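Long-range contacts in penicillin-binding protein (Bacillus halodurans, PDB 3TG9), which probably acts as a serine enzyme of the beta-lactamase and penicillin-binding protein family, whose members react with penicillins and related substrates: residues B[10-20]-B[319-330]; B[39-50]-B[198-207]. All blocks are in the same frame, centred on the assembly; numbering follows the deposited sequence.

How the contacts relate
Contact 2 is nested, along the chain, inside the loop closed by contact 1, and their centres lie about 18 Å apart. Contact 1 seals helix 320-330 and the start of the chain on the main antiparallel sheet; contact 2 ties two loop regions beyond the ends of its strands. They meet where strand 18-24 begins: T19 OG1 lies 3.0 Å from E46 O, and S17 OG lies 2.8 Å from N45 ND2. Contact 1 is structural packing. From contact 2, R50 leads through strand 51-52 to S55 and K58, which fit the SxxK pattern of this family and probably belong to the active site.

Contact 1. Residues B[10-20]-B[319-330]; sequences IMEDWKLSGTA and GAYDVMAAIEAL
The indole of W14 lies against D322 of helix 320-330. D322 CB sits over one face of the six-membered ring, 3.5 Å from its centroid and 10° off the ring normal, a CH-pi contact, and the carboxylate beyond it is turned almost flat to the indole, the planes differing by 12°. A326 CB and V323 CG2 approach the same ring system obliquely. A tryptophan suits this place because one broad side chain can lie along a whole turn of the opposing helix.

Beneath it V323 uses both branches. V323 CG1 meets I10 CG2 at 3.7 Å and also touches M11 CG. V323 CG2 packs on L16 CD2 at 3.6 Å and also on W14 CB. I10 is a knob in a hole formed by V323, A326, I327 and L330. With chi1 at -71° its CG1 is anti to the carbonyl carbon, which puts I10 CG2 opposite the backbone N and 3.6 Å from A326 CB; I10 CD1 meets L330 CD2 tip to tip at 3.9 Å. The small A326 lets the branched isoleucine come close.

Helix 7-13 ends in a Schellman motif with K15 at C-prime, and the turn delivers L16 to G319, whose lack of a side chain helps the approach. L16 also touches V312, and I327 touches V310: terminal helices packed together on one sheet face, as in the serine beta-lactamase/penicillin-binding protein fold.

No hydrogen bond joins these two segments, which meet by apolar burial and complementary shape; the neighbouring strands 18-24 and 308-314 supply the hydrogen bonds.

Contact 2. Residues B[39-50]-B[198-207]; sequences RAERIPNEHHTR and PAKTALGYID
R39 runs across the face of Y205, the arginine going from the hydroxyl back toward CB while the tyrosine runs the other way. Its CB lies beside the phenol OH. CG, set anti to the carbonyl carbon (chi1 -56°), stands 3.7 Å from the ring centroid of Y205 in a CH-pi contact; CD passes over CD1 and CE1; NE is 3.4 Å from Y205 CG. The guanidinium lies flat over the CB end of the ring, planes 24° apart, with NH2 reaching 3.3 Å from Y205 CB. Beyond, NH2 makes a long salt bridge of 3.9 Å to D207 OD2. Arginine offers an apolar shaft for the ring and a charged end for the aspartate. R39 also has a cation-pi partner in W213, whose ring meets Y205 edge-to-face.

Tyrosine supplies both the flat face and a hydroxyl: R39 N donates to Y205 OH at 2.8 Å, and a water in the ring plane joins that oxygen to A40 N. R39 opens a type I turn closed by a G1 beta bulge at R42 and I43; A40 there packs on L197 of the second subunit. Y205 begins a strand antiparallel to 213-215.

At the other end R50 and T201 form a single bridge of parallel type: R50 N donates to K200 O at 2.7 Å, and A202 N to R50 O at 2.9 Å, nearly straight at 176°. R50 NE is bound by E188 O, while NH1 adds a weak bond to A199 O. Threonine pairs two roles at T49, whose CG2 meets A202 CB at 3.6 Å while OG1 accepts from E46 N.

Contact 1. Residues B[10-20]-B[319-330]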
loop_
_atom_site.group_PDB
_atom_site.type_symbol
_atom_site.label_atom_id
_atom_site.label_comp_id
_atom_site.label_asym_id
_atom_site.label_seq_id
_atom_site.Cartn_x
_atom_site.Cartn_y
_atom_site.Cartn_z
ATOM N N ILE B 10 25.638 -12.325 14.830
ATOM C CA ILE B 10 25.819 -10.925 14.468
ATOM C C ILE B 10 24.464 -10.227 14.354
ATOM O O ILE B 10 24.236 -9.169 14.950
ATOM C CB ILE B 10 26.610 -10.783 13.150
ATOM C CG1 ILE B 10 28.079 -11.173 13.366
ATOM C CG2 ILE B 10 26.513 -9.359 12.620
ATOM C CD1 ILE B 10 28.835 -11.507 12.085
ATOM N N MET B 11 23.561 -10.834 13.597
ATOM C CA MET B 11 22.232 -10.259 13.390
ATOM C C MET B 11 21.383 -10.236 14.657
ATOM O O MET B 11 20.636 -9.282 14.903
ATOM C CB MET B 11 21.522 -10.968 12.239
ATOM C CG MET B 11 22.105 -10.548 10.905
ATOM S SD MET B 11 21.398 -11.362 9.489
ATOM C CE MET B 11 19.751 -10.629 9.499
ATOM N N GLU B 12 21.528 -11.277 15.469
ATOM C CA GLU B 12 20.820 -11.372 16.737
ATOM C C GLU B 12 21.273 -10.265 17.672
ATOM O O GLU B 12 20.462 -9.648 18.359
ATOM C CB GLU B 12 21.071 -12.737 17.376
ATOM C CG GLU B 12 19.925 -13.248 18.235
ATOM C CD GLU B 12 19.704 -14.745 18.063
ATOM O OE1 GLU B 12 20.538 -15.393 17.389
ATOM O OE2 GLU B 12 18.696 -15.273 18.590
ATOM N N ASP B 13 22.579 -10.013 17.682
ATOM C CA ASP B 13 23.158 -9.005 18.561
ATOM C C ASP B 13 22.771 -7.596 18.134
ATOM O O ASP B 13 22.567 -6.709 18.971
ATOM C CB ASP B 13 24.682 -9.156 18.607
ATOM C CG ASP B 13 25.121 -10.419 19.332
ATOM O OD1 ASP B 13 24.498 -10.766 20.362
ATOM O OD2 ASP B 13 26.089 -11.066 18.875
ATOM N N TRP B 14 22.665 -7.391 16.828
ATOM C CA TRP B 14 22.274 -6.086 16.312
ATOM C C TRP B 14 20.771 -5.998 16.063
ATOM O O TRP B 14 20.275 -4.976 15.584
ATOM C CB TRP B 14 23.060 -5.757 15.044
ATOM C CG TRP B 14 24.510 -5.531 15.318
ATOM C CD1 TRP B 14 25.535 -6.413 15.114
ATOM C CD2 TRP B 14 25.103 -4.348 15.870
ATOM N NE1 TRP B 14 26.729 -5.843 15.493
ATOM C CE2 TRP B 14 26.489 -4.578 15.960
ATOM C CE3 TRP B 14 24.591 -3.114 16.288
ATOM C CZ2 TRP B 14 27.372 -3.622 16.453
ATOM C CZ3 TRP B 14 25.470 -2.163 16.778
ATOM C CH2 TRP B 14 26.846 -2.423 16.856
ATOM N N LYS B 15 20.057 -7.067 16.409
ATOM C CA LYS B 15 18.608 -7.127 16.230
ATOM C C LYS B 15 18.220 -6.722 14.811
ATOM O O LYS B 15 17.425 -5.797 14.622
ATOM C CB LYS B 15 17.896 -6.211 17.232
ATOM C CG LYS B 15 18.419 -6.279 18.657
ATOM C CD LYS B 15 18.266 -7.667 19.247
ATOM C CE LYS B 15 18.918 -7.750 20.622
ATOM N NZ LYS B 15 18.847 -9.130 21.189
ATOM N N LEU B 16 18.784 -7.405 13.819
ATOM C CA LEU B 16 18.536 -7.039 12.430
ATOM C C LEU B 16 17.543 -7.972 11.769
ATOM O O LEU B 16 17.807 -9.170 11.631
ATOM C CB LEU B 16 19.835 -7.016 11.613
ATOM C CG LEU B 16 19.663 -6.524 10.167
ATOM C CD1 LEU B 16 19.350 -5.038 10.147
ATOM C CD2 LEU B 16 20.898 -6.806 9.334
ATOM N N SER B 17 16.407 -7.415 11.354
ATOM C CA SER B 17 15.449 -8.159 10.554
ATOM C C SER B 17 15.820 -8.056 9.081
ATOM O O SER B 17 15.723 -6.983 8.475
ATOM C CB SER B 17 14.030 -7.635 10.775
ATOM O OG SER B 17 13.118 -8.270 9.892
ATOM N N GLY B 18 16.262 -9.169 8.518
ATOM C CA GLY B 18 16.588 -9.237 7.110
ATOM C C GLY B 18 17.374 -10.500 6.819
ATOM O O GLY B 18 17.207 -11.514 7.502
ATOM N N THR B 19 18.231 -10.430 5.804
ATOM C CA THR B 19 19.101 -11.536 5.424
ATOM C C THR B 19 20.514 -11.035 5.111
ATOM O O THR B 19 20.699 -10.158 4.259
ATOM C CB THR B 19 18.558 -12.269 4.199
ATOM O OG1 THR B 19 17.313 -12.898 4.536
ATOM C CG2 THR B 19 19.555 -13.326 3.716
ATOM N N ALA B 20 21.505 -11.587 5.808
ATOM C CA ALA B 20 22.909 -11.282 5.528
ATOM C C ALA B 20 23.597 -12.448 4.828
ATOM O O ALA B 20 23.208 -13.602 5.005
ATOM C CB ALA B 20 23.646 -10.921 6.812
ATOM N N GLY B 319 20.524 -0.394 10.468
ATOM C CA GLY B 319 21.184 -1.530 11.090
ATOM C C GLY B 319 22.113 -2.328 10.191
ATOM O O GLY B 319 23.034 -2.986 10.678
ATOM N N ALA B 320 21.877 -2.292 8.882
ATOM C CA ALA B 320 22.669 -3.092 7.954
ATOM C C ALA B 320 24.158 -2.732 8.011
ATOM O O ALA B 320 25.015 -3.569 7.754
ATOM C CB ALA B 320 22.145 -2.948 6.542
ATOM N N TYR B 321 24.461 -1.488 8.348
ATOM C CA TYR B 321 25.844 -1.052 8.389
ATOM C C TYR B 321 26.606 -1.712 9.531
ATOM O O TYR B 321 27.683 -2.265 9.330
ATOM C CB TYR B 321 25.925 0.456 8.546
ATOM C CG TYR B 321 27.327 0.921 8.817
ATOM C CD1 TYR B 321 27.717 1.307 10.093
ATOM C CD2 TYR B 321 28.271 0.954 7.802
ATOM C CE1 TYR B 321 29.006 1.724 10.347
ATOM C CE2 TYR B 321 29.564 1.373 8.043
ATOM C CZ TYR B 321 29.925 1.758 9.317
ATOM O OH TYR B 321 31.213 2.181 9.561
ATOM N N ASP B 322 26.042 -1.637 10.730
ATOM C CA ASP B 322 26.649 -2.250 11.903
ATOM C C ASP B 322 26.838 -3.745 11.709
ATOM O O ASP B 322 27.820 -4.318 12.175
ATOM C CB ASP B 322 25.799 -1.986 13.141
ATOM C CG ASP B 322 25.544 -0.515 13.359
ATOM O OD1 ASP B 322 26.511 0.213 13.667
ATOM O OD2 ASP B 322 24.377 -0.086 13.215
ATOM N N VAL B 323 25.901 -4.379 11.015
ATOM C CA VAL B 323 26.022 -5.803 10.720
ATOM C C VAL B 323 27.091 -6.012 9.657
ATOM O O VAL B 323 27.841 -6.990 9.701
ATOM C CB VAL B 323 24.671 -6.420 10.291
ATOM C CG1 VAL B 323 24.859 -7.808 9.675
ATOM C CG2 VAL B 323 23.734 -6.487 11.483
ATOM N N MET B 324 27.179 -5.078 8.715
ATOM C CA MET B 324 28.202 -5.152 7.677
ATOM C C MET B 324 29.621 -5.027 8.252
ATOM O O MET B 324 30.519 -5.776 7.869
ATOM C CB MET B 324 27.974 -4.090 6.605
ATOM C CG MET B 324 29.246 -3.696 5.850
ATOM S SD MET B 324 29.074 -3.993 4.083
ATOM C CE MET B 324 29.805 -2.502 3.433
ATOM N N ALA B 325 29.812 -4.078 9.164
ATOM C CA ALA B 325 31.098 -3.906 9.832
ATOM C C ALA B 325 31.486 -5.167 10.610
ATOM O O ALA B 325 32.628 -5.617 10.545
ATOM C CB ALA B 325 31.061 -2.696 10.754
ATOM N N ALA B 326 30.525 -5.734 11.337
ATOM C CA ALA B 326 30.752 -6.956 12.106
ATOM C C ALA B 326 31.237 -8.090 11.223
ATOM O O ALA B 326 32.050 -8.911 11.650
ATOM C CB ALA B 326 29.495 -7.370 12.841
ATOM N N ILE B 327 30.745 -8.123 9.989
ATOM C CA ILE B 327 31.059 -9.210 9.070
ATOM C C ILE B 327 32.401 -9.006 8.375
ATOM O O ILE B 327 33.165 -9.956 8.210
ATOM C CB ILE B 327 29.981 -9.374 7.976
ATOM C CG1 ILE B 327 28.634 -9.788 8.581
ATOM C CG2 ILE B 327 30.433 -10.382 6.936
ATOM C CD1 ILE B 327 27.519 -9.984 7.536
ATOM N N GLU B 328 32.686 -7.782 7.944
ATOM C CA GLU B 328 33.923 -7.548 7.219
ATOM C C GLU B 328 35.113 -7.681 8.167
ATOM O O GLU B 328 36.240 -7.936 7.735
ATOM C CB GLU B 328 33.900 -6.209 6.473
ATOM C CG GLU B 328 33.702 -4.991 7.336
ATOM C CD GLU B 328 33.737 -3.709 6.513
ATOM O OE1 GLU B 328 33.434 -3.756 5.300
ATOM O OE2 GLU B 328 34.071 -2.650 7.079
ATOM N N ALA B 329 34.840 -7.521 9.460
ATOM C CA ALA B 329 35.810 -7.815 10.504
ATOM C C ALA B 329 36.236 -9.276 10.442
ATOM O O ALA B 329 37.435 -9.583 10.438
ATOM C CB ALA B 329 35.211 -7.505 11.871
ATOM N N LEU B 330 35.248 -10.170 10.394
ATOM C CA LEU B 330 35.491 -11.605 10.242
ATOM C C LEU B 330 36.560 -11.896 9.189
ATOM O O LEU B 330 37.381 -12.797 9.352
ATOM C CB LEU B 330 34.195 -12.329 9.878
ATOM C CG LEU B 330 33.344 -12.920 11.009
ATOM C CD1 LEU B 330 33.268 -12.005 12.224
ATOM C CD2 LEU B 330 31.957 -13.261 10.484
#

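Contact 2. Residues B[39-50]-B[198-207]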
loop_
_atom_site.group_PDB
_atom_site.type_symbol
_atom_site.label_atom_id
_atom_site.label_comp_id
_atom_site.label_asym_id
_atom_site.label_seq_id
_atom_site.Cartn_x
_atom_site.Cartn_y
_atom_site.Cartn_z
ATOM N N ARG B 39 5.419 -9.142 9.439
ATOM C CA ARG B 39 5.151 -9.240 10.866
ATOM C C ARG B 39 3.733 -9.762 11.145
ATOM O O ARG B 39 3.557 -10.814 11.771
ATOM C CB ARG B 39 5.369 -7.885 11.535
ATOM C CG ARG B 39 6.761 -7.314 11.310
ATOM C CD ARG B 39 7.001 -6.066 12.135
ATOM N NE ARG B 39 8.281 -5.445 11.799
ATOM C CZ ARG B 39 8.811 -4.420 12.460
ATOM N NH1 ARG B 39 8.185 -3.915 13.504
ATOM N NH2 ARG B 39 9.972 -3.912 12.081
ATOM N N ALA B 40 2.727 -9.034 10.673
ATOM C CA ALA B 40 1.338 -9.454 10.847
ATOM C C ALA B 40 1.149 -10.954 10.590
ATOM O O ALA B 40 0.722 -11.688 11.476
ATOM C CB ALA B 40 0.413 -8.630 9.949
ATOM N N GLU B 41 1.474 -11.403 9.383
ATOM C CA GLU B 41 1.287 -12.798 8.995
ATOM C C GLU B 41 2.364 -13.733 9.526
ATOM O O GLU B 41 2.377 -14.920 9.197
ATOM C CB GLU B 41 1.226 -12.916 7.471
ATOM C CG GLU B 41 0.159 -12.044 6.850
ATOM C CD GLU B 41 -1.239 -12.506 7.224
ATOM O OE1 GLU B 41 -1.438 -13.738 7.285
ATOM O OE2 GLU B 41 -2.128 -11.644 7.453
ATOM N N ARG B 42 3.278 -13.201 10.327
ATOM C CA ARG B 42 4.310 -14.024 10.942
ATOM C C ARG B 42 5.068 -14.851 9.908
ATOM O O ARG B 42 5.410 -16.011 10.151
ATOM C CB ARG B 42 3.684 -14.953 11.983
ATOM C CG ARG B 42 2.914 -14.227 13.065
ATOM C CD ARG B 42 3.845 -13.365 13.888
ATOM N NE ARG B 42 4.792 -14.181 14.644
ATOM C CZ ARG B 42 4.651 -14.479 15.932
ATOM N NH1 ARG B 42 3.601 -14.023 16.608
ATOM N NH2 ARG B 42 5.558 -15.231 16.543
ATOM N N ILE B 43 5.305 -14.269 8.738
ATOM C CA ILE B 43 6.151 -14.922 7.752
ATOM C C ILE B 43 7.591 -14.496 8.008
ATOM O O ILE B 43 7.941 -13.331 7.822
ATOM C CB ILE B 43 5.748 -14.575 6.313
ATOM C CG1 ILE B 43 4.275 -14.930 6.073
ATOM C CG2 ILE B 43 6.663 -15.302 5.322
ATOM C CD1 ILE B 43 3.801 -14.671 4.650
ATOM N N PRO B 44 8.424 -15.437 8.461
ATOM C CA PRO B 44 9.809 -15.112 8.813
ATOM C C PRO B 44 10.592 -14.716 7.579
ATOM O O PRO B 44 10.315 -15.228 6.488
ATOM C CB PRO B 44 10.369 -16.447 9.346
ATOM C CG PRO B 44 9.152 -17.337 9.573
ATOM C CD PRO B 44 8.134 -16.877 8.575
ATOM N N ASN B 45 11.561 -13.822 7.746
ATOM C CA ASN B 45 12.554 -13.608 6.709
ATOM C C ASN B 45 13.317 -14.901 6.499
ATOM O O ASN B 45 13.745 -15.533 7.470
ATOM C CB ASN B 45 13.525 -12.510 7.127
ATOM C CG ASN B 45 12.946 -11.134 6.945
ATOM O OD1 ASN B 45 12.422 -10.811 5.885
ATOM N ND2 ASN B 45 13.036 -10.310 7.980
ATOM N N GLU B 46 13.480 -15.302 5.242
ATOM C CA GLU B 46 14.284 -16.481 4.918
ATOM C C GLU B 46 15.363 -16.154 3.875
ATOM O O GLU B 46 15.494 -15.007 3.458
ATOM C CB GLU B 46 13.395 -17.621 4.423
ATOM C CG GLU B 46 12.743 -17.350 3.086
ATOM C CD GLU B 46 12.735 -18.574 2.190
ATOM O OE1 GLU B 46 13.640 -19.425 2.344
ATOM O OE2 GLU B 46 11.832 -18.681 1.327
ATOM N N HIS B 47 16.128 -17.155 3.445
ATOM C CA HIS B 47 17.220 -16.908 2.503
ATOM C C HIS B 47 16.707 -16.408 1.154
ATOM O O HIS B 47 17.381 -15.641 0.475
ATOM C CB HIS B 47 18.096 -18.161 2.303
ATOM C CG HIS B 47 18.788 -18.633 3.549
ATOM N ND1 HIS B 47 19.718 -19.650 3.545
ATOM C CD2 HIS B 47 18.689 -18.219 4.835
ATOM C CE1 HIS B 47 20.153 -19.851 4.778
ATOM N NE2 HIS B 47 19.546 -18.993 5.581
ATOM N N HIS B 48 15.511 -16.822 0.762
ATOM C CA HIS B 48 15.032 -16.500 -0.581
ATOM C C HIS B 48 14.052 -15.332 -0.605
ATOM O O HIS B 48 13.461 -15.022 -1.636
ATOM C CB HIS B 48 14.455 -17.746 -1.252
ATOM C CG HIS B 48 15.436 -18.873 -1.340
ATOM N ND1 HIS B 48 15.514 -19.868 -0.389
ATOM C CD2 HIS B 48 16.409 -19.140 -2.246
ATOM C CE1 HIS B 48 16.480 -20.711 -0.715
ATOM N NE2 HIS B 48 17.038 -20.292 -1.837
ATOM N N THR B 49 13.901 -14.684 0.543
ATOM C CA THR B 49 13.070 -13.494 0.667
ATOM C C THR B 49 13.672 -12.354 -0.145
ATOM O O THR B 49 14.869 -12.071 -0.028
ATOM C CB THR B 49 13.023 -13.016 2.125
ATOM O OG1 THR B 49 12.585 -14.079 2.979
ATOM C CG2 THR B 49 12.093 -11.830 2.269
ATOM N N ARG B 50 12.849 -11.698 -0.961
ATOM C CA ARG B 50 13.291 -10.509 -1.687
ATOM C C ARG B 50 13.181 -9.243 -0.848
ATOM O O ARG B 50 12.177 -9.024 -0.168
ATOM C CB ARG B 50 12.490 -10.314 -2.964
ATOM C CG ARG B 50 12.859 -11.259 -4.047
ATOM C CD ARG B 50 11.833 -12.379 -4.160
ATOM N NE ARG B 50 11.872 -12.880 -5.520
ATOM C CZ ARG B 50 10.814 -13.262 -6.207
ATOM N NH1 ARG B 50 9.612 -13.236 -5.644
ATOM N NH2 ARG B 50 10.974 -13.694 -7.454
ATOM N N PRO B 198 5.086 -9.906 -5.471
ATOM C CA PRO B 198 5.041 -11.358 -5.650
ATOM C C PRO B 198 5.373 -12.056 -4.338
ATOM O O PRO B 198 5.682 -11.387 -3.351
ATOM C CB PRO B 198 6.127 -11.622 -6.698
ATOM C CG PRO B 198 6.737 -10.245 -7.026
ATOM C CD PRO B 198 6.368 -9.338 -5.914
ATOM N N ALA B 199 5.285 -13.378 -4.326
ATOM C CA ALA B 199 5.565 -14.162 -3.129
ATOM C C ALA B 199 7.005 -13.972 -2.682
ATOM O O ALA B 199 7.859 -13.560 -3.467
ATOM C CB ALA B 199 5.299 -15.638 -3.399
ATOM N N LYS B 200 7.276 -14.289 -1.422
ATOM C CA LYS B 200 8.642 -14.275 -0.916
ATOM C C LYS B 200 9.288 -12.904 -1.106
ATOM O O LYS B 200 10.406 -12.776 -1.615
ATOM C CB LYS B 200 9.462 -15.401 -1.550
ATOM C CG LYS B 200 9.023 -16.794 -1.057
ATOM C CD LYS B 200 9.984 -17.920 -1.446
ATOM C CE LYS B 200 9.496 -18.703 -2.672
ATOM N NZ LYS B 200 9.815 -18.036 -3.973
ATOM N N THR B 201 8.547 -11.888 -0.675
ATOM C CA THR B 201 8.984 -10.507 -0.719
ATOM C C THR B 201 8.698 -9.893 0.636
ATOM O O THR B 201 7.610 -10.041 1.171
ATOM C CB THR B 201 8.234 -9.700 -1.783
ATOM O OG1 THR B 201 8.283 -10.395 -3.035
ATOM C CG2 THR B 201 8.870 -8.331 -1.948
ATOM N N ALA B 202 9.682 -9.218 1.206
ATOM C CA ALA B 202 9.507 -8.648 2.526
ATOM C C ALA B 202 8.834 -7.281 2.417
ATOM O O ALA B 202 9.077 -6.540 1.456
ATOM C CB ALA B 202 10.863 -8.539 3.241
ATOM N N LEU B 203 7.974 -6.975 3.385
ATOM C CA LEU B 203 7.402 -5.645 3.534
ATOM C C LEU B 203 8.399 -4.793 4.312
ATOM O O LEU B 203 9.165 -5.315 5.132
ATOM C CB LEU B 203 6.042 -5.691 4.256
ATOM C CG LEU B 203 4.817 -6.080 3.408
ATOM C CD1 LEU B 203 5.046 -7.404 2.729
ATOM C CD2 LEU B 203 3.530 -6.136 4.227
ATOM N N GLY B 204 8.392 -3.488 4.048
ATOM C CA GLY B 204 9.315 -2.574 4.688
ATOM C C GLY B 204 8.672 -1.893 5.872
ATOM O O GLY B 204 7.636 -1.251 5.731
ATOM N N TYR B 205 9.265 -2.052 7.047
ATOM C CA TYR B 205 8.648 -1.535 8.257
ATOM C C TYR B 205 9.304 -0.251 8.756
ATOM O O TYR B 205 10.544 -0.140 8.840
ATOM C CB TYR B 205 8.594 -2.617 9.340
ATOM C CG TYR B 205 7.682 -3.760 8.944
ATOM C CD1 TYR B 205 6.326 -3.732 9.259
ATOM C CD2 TYR B 205 8.165 -4.838 8.216
ATOM C CE1 TYR B 205 5.479 -4.764 8.882
ATOM C CE2 TYR B 205 7.325 -5.875 7.828
ATOM C CZ TYR B 205 5.979 -5.829 8.166
ATOM O OH TYR B 205 5.142 -6.850 7.783
ATOM N N ILE B 206 8.446 0.717 9.062
ATOM C CA ILE B 206 8.848 2.008 9.591
ATOM C C ILE B 206 8.433 2.091 11.050
ATOM O O ILE B 206 7.257 1.909 11.376
ATOM C CB ILE B 206 8.140 3.170 8.861
ATOM C CG1 ILE B 206 8.327 3.080 7.344
ATOM C CG2 ILE B 206 8.633 4.502 9.395
ATOM C CD1 ILE B 206 7.530 4.135 6.569
ATOM N N ASP B 207 9.390 2.375 11.925
ATOM C CA ASP B 207 9.097 2.528 13.342
ATOM C C ASP B 207 9.015 4.001 13.692
ATOM O O ASP B 207 9.893 4.785 13.317
ATOM C CB ASP B 207 10.127 1.774 14.177
ATOM C CG ASP B 207 9.923 0.275 14.107
ATOM O OD1 ASP B 207 8.894 -0.211 14.627
ATOM O OD2 ASP B 207 10.767 -0.426 13.513
HETATM O O HOH W 1 2.655 -6.861 8.433
#